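Local coordinates for protein IroE-like serine hydrolase (Shewanella oneidensis, PDB 3GFF) that is an IroE-like serine hydrolase of the esterase D family that probably acts on ester bonds, at residues R156-L161 and E184-K189. Numbering follows the deposited sequence.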
ATOM      1  N   ARG A 156     -11.021   3.913 -25.525  1.00 25.40           N
ATOM      2  CA  ARG A 156     -11.894   4.558 -26.506  1.00 25.03           C
ATOM      3  C   ARG A 156     -11.472   4.362 -27.966  1.00 25.80           C
ATOM      4  O   ARG A 156     -12.337   4.182 -28.850  1.00 27.35           O
ATOM      5  CB  ARG A 156     -12.048   6.074 -26.246  1.00 24.61           C
ATOM      6  CG  ARG A 156     -13.265   6.668 -26.987  1.00 24.73           C
ATOM      7  CD  ARG A 156     -13.293   8.208 -26.958  1.00 24.91           C
ATOM      8  NE  ARG A 156     -12.278   8.748 -27.851  1.00 25.44           N
ATOM      9  CZ  ARG A 156     -12.439   8.983 -29.153  1.00 25.74           C
ATOM     10  NH1 ARG A 156     -13.605   8.778 -29.756  1.00 26.54           N
ATOM     11  NH2 ARG A 156     -11.426   9.467 -29.861  1.00 25.71           N
ATOM     12  N   THR A 157     -10.164   4.405 -28.222  1.00 24.94           N
ATOM     13  CA  THR A 157      -9.631   4.296 -29.587  1.00 23.79           C
ATOM     14  C   THR A 157      -9.071   2.903 -29.972  1.00 23.80           C
ATOM     15  O   THR A 157      -8.277   2.770 -30.905  1.00 23.62           O
ATOM     16  CB  THR A 157      -8.574   5.392 -29.793  1.00 23.96           C
ATOM     17  OG1 THR A 157      -7.501   5.209 -28.862  1.00 22.75           O
ATOM     18  CG2 THR A 157      -9.205   6.743 -29.542  1.00 23.84           C
ATOM     19  N   ASP A 158      -9.497   1.883 -29.233  1.00 25.05           N
ATOM     20  CA  ASP A 158      -9.185   0.474 -29.485  1.00 25.03           C
ATOM     21  C   ASP A 158      -7.702   0.133 -29.648  1.00 25.02           C
ATOM     22  O   ASP A 158      -7.362  -0.730 -30.432  1.00 23.51           O
ATOM     23  CB  ASP A 158     -10.015   0.013 -30.677  1.00 25.76           C
ATOM     24  CG  ASP A 158     -11.502   0.295 -30.469  1.00 25.85           C
ATOM     25  OD1 ASP A 158     -11.841   0.719 -29.356  1.00 26.52           O
ATOM     26  OD2 ASP A 158     -12.315   0.104 -31.390  1.00 25.76           O
ATOM     27  N   ARG A 159      -6.838   0.767 -28.855  1.00 24.12           N
ATOM     28  CA  ARG A 159      -5.397   0.529 -28.993  1.00 24.42           C
ATOM     29  C   ARG A 159      -5.152  -0.935 -28.693  1.00 23.77           C
ATOM     30  O   ARG A 159      -5.562  -1.412 -27.636  1.00 23.24           O
ATOM     31  CB  ARG A 159      -4.557   1.408 -28.047  1.00 24.04           C
ATOM     32  CG  ARG A 159      -4.799   2.892 -28.203  1.00 24.59           C
ATOM     33  CD  ARG A 159      -4.810   3.313 -29.680  1.00 24.11           C
ATOM     34  NE  ARG A 159      -4.681   4.758 -29.825  1.00 24.28           N
ATOM     35  CZ  ARG A 159      -3.526   5.412 -30.016  1.00 25.06           C
ATOM     36  NH1 ARG A 159      -2.369   4.773 -30.082  1.00 24.31           N
ATOM     37  NH2 ARG A 159      -3.534   6.730 -30.165  1.00 24.04           N
ATOM     38  N   PRO A 160      -4.518  -1.656 -29.640  1.00 23.73           N
ATOM     39  CA  PRO A 160      -4.296  -3.106 -29.503  1.00 23.05           C
ATOM     40  C   PRO A 160      -3.256  -3.604 -28.490  1.00 22.47           C
ATOM     41  O   PRO A 160      -3.324  -4.756 -28.093  1.00 22.31           O
ATOM     42  CB  PRO A 160      -3.966  -3.536 -30.948  1.00 23.69           C
ATOM     43  CG  PRO A 160      -3.412  -2.342 -31.586  1.00 23.40           C
ATOM     44  CD  PRO A 160      -4.069  -1.152 -30.957  1.00 24.01           C
ATOM     45  N   LEU A 161      -2.332  -2.741 -28.072  1.00 23.25           N
ATOM     46  CA  LEU A 161      -1.266  -3.085 -27.146  1.00 23.60           C
ATOM     47  C   LEU A 161      -1.745  -3.561 -25.758  1.00 24.82           C
ATOM     48  O   LEU A 161      -1.187  -4.524 -25.199  1.00 22.09           O
ATOM     49  CB  LEU A 161      -0.374  -1.855 -26.908  1.00 22.90           C
ATOM     50  CG  LEU A 161       0.796  -1.983 -25.925  1.00 22.29           C
ATOM     51  CD1 LEU A 161       1.820  -3.036 -26.438  1.00 23.10           C
ATOM     52  CD2 LEU A 161       1.513  -0.650 -25.648  1.00 22.00           C
ATOM     53  N   GLU A 184     -18.879   7.947 -23.624  1.00 27.26           N
ATOM     54  CA  GLU A 184     -20.176   7.315 -23.534  1.00 26.25           C
ATOM     55  C   GLU A 184     -20.580   6.709 -24.894  1.00 26.24           C
ATOM     56  O   GLU A 184     -21.146   5.631 -24.939  1.00 26.09           O
ATOM     57  CB  GLU A 184     -21.219   8.346 -23.099  1.00 26.58           C
ATOM     58  CG  GLU A 184     -21.100   8.798 -21.642  1.00 26.68           C
ATOM     59  CD  GLU A 184     -22.023   9.960 -21.320  1.00 25.75           C
ATOM     60  OE1 GLU A 184     -22.512  10.622 -22.255  1.00 27.04           O
ATOM     61  OE2 GLU A 184     -22.239  10.237 -20.139  1.00 23.28           O
ATOM     62  N   GLU A 185     -20.324   7.438 -25.981  1.00 26.54           N
ATOM     63  CA  GLU A 185     -20.604   6.963 -27.327  1.00 26.34           C
ATOM     64  C   GLU A 185     -19.866   5.641 -27.587  1.00 25.66           C
ATOM     65  O   GLU A 185     -20.418   4.713 -28.167  1.00 24.23           O
ATOM     66  CB  GLU A 185     -20.206   8.018 -28.352  1.00 27.83           C
ATOM     67  CG  GLU A 185     -21.141   9.199 -28.312  1.00 29.58           C
ATOM     68  CD  GLU A 185     -20.896  10.280 -29.355  1.00 30.80           C
ATOM     69  OE1 GLU A 185     -19.951  10.185 -30.195  1.00 31.68           O
ATOM     70  OE2 GLU A 185     -21.708  11.236 -29.321  1.00 31.44           O
ATOM     71  N   ARG A 186     -18.635   5.544 -27.109  1.00 26.52           N
ATOM     72  CA  ARG A 186     -17.855   4.327 -27.292  1.00 26.66           C
ATOM     73  C   ARG A 186     -18.452   3.141 -26.530  1.00 26.32           C
ATOM     74  O   ARG A 186     -18.480   2.034 -27.055  1.00 27.03           O
ATOM     75  CB  ARG A 186     -16.409   4.547 -26.870  1.00 26.55           C
ATOM     76  CG  ARG A 186     -15.529   3.319 -27.055  1.00 26.53           C
ATOM     77  CD  ARG A 186     -15.351   2.949 -28.476  1.00 25.82           C
ATOM     78  NE  ARG A 186     -14.691   1.646 -28.666  1.00 26.18           N
ATOM     79  CZ  ARG A 186     -15.327   0.480 -28.756  1.00 25.76           C
ATOM     80  NH1 ARG A 186     -16.639   0.451 -28.635  1.00 26.73           N
ATOM     81  NH2 ARG A 186     -14.661  -0.665 -28.970  1.00 24.35           N
ATOM     82  N   VAL A 187     -18.888   3.389 -25.293  1.00 26.47           N
ATOM     83  CA  VAL A 187     -19.550   2.394 -24.405  1.00 26.30           C
ATOM     84  C   VAL A 187     -20.818   1.800 -25.068  1.00 26.34           C
ATOM     85  O   VAL A 187     -20.932   0.579 -25.228  1.00 25.85           O
ATOM     86  CB  VAL A 187     -19.863   3.057 -23.019  1.00 26.99           C
ATOM     87  CG1 VAL A 187     -20.879   2.271 -22.201  1.00 27.22           C
ATOM     88  CG2 VAL A 187     -18.596   3.265 -22.244  1.00 26.56           C
ATOM     89  N   VAL A 188     -21.738   2.663 -25.490  1.00 25.52           N
ATOM     90  CA  VAL A 188     -22.953   2.237 -26.226  1.00 26.00           C
ATOM     91  C   VAL A 188     -22.635   1.379 -27.470  1.00 26.67           C
ATOM     92  O   VAL A 188     -23.309   0.377 -27.745  1.00 25.92           O
ATOM     93  CB  VAL A 188     -23.793   3.449 -26.689  1.00 26.06           C
ATOM     94  CG1 VAL A 188     -24.870   3.037 -27.749  1.00 25.17           C
ATOM     95  CG2 VAL A 188     -24.434   4.135 -25.490  1.00 25.39           C
ATOM     96  N   LYS A 189     -21.612   1.798 -28.213  1.00 26.75           N
ATOM     97  CA  LYS A 189     -21.134   1.079 -29.393  1.00 26.68           C
ATOM     98  C   LYS A 189     -20.545  -0.276 -28.953  1.00 26.08           C
ATOM     99  O   LYS A 189     -20.601  -1.231 -29.675  1.00 25.94           O
ATOM    100  CB  LYS A 189     -20.109   1.952 -30.129  1.00 27.34           C
ATOM    101  CG  LYS A 189     -19.387   1.302 -31.289  1.00 28.83           C
ATOM    102  CD  LYS A 189     -18.540   2.357 -32.008  1.00 30.51           C
ATOM    103  CE  LYS A 189     -18.024   1.860 -33.359  1.00 32.07           C
ATOM    104  NZ  LYS A 189     -17.935   3.010 -34.344  1.00 32.74           N
TER
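Arg186 of helix 178-189 reaches across to Asp158, the C-prime residue of the Schellman motif that ends helix 146-156, joining the C-terminal end of that helix and the loop after it to helix 178-189 at the surface of an alpha/beta-hydrolase fold. The salt bridge is side-on, with two nitrogens on one oxygen: NE of Arg186 lies 3.1 Å from OD1 of Asp158, and NH2 of Arg186 lies 3.2 Å from the same OD1. OD1 sits almost in the guanidinium plane. NE meets the syn lone pair of OD1; NH2 comes to the same syn side but 35° out of the carboxylate plane, and the two planes are turned 65° apart. The third nitrogen, NH1, bonds to Gly190 O, and Phe192 adds a cation-pi contact, which together with the salt bridge should limit the group's rotation. An alanine in place of Arg186 would probably leave the Asp158 carboxylate without its charged mate and uncover the CG of Arg156. Nonpolar contact comes from the aliphatic stems: CG of Arg156, whose NE turns off to Glu153, rests 3.8 Å from CB of Arg186. The Arg186 chain bends at chi2 (66°), laying its CD 3.3 Å from the carbonyl O of Arg156, the last residue of helix 146-156.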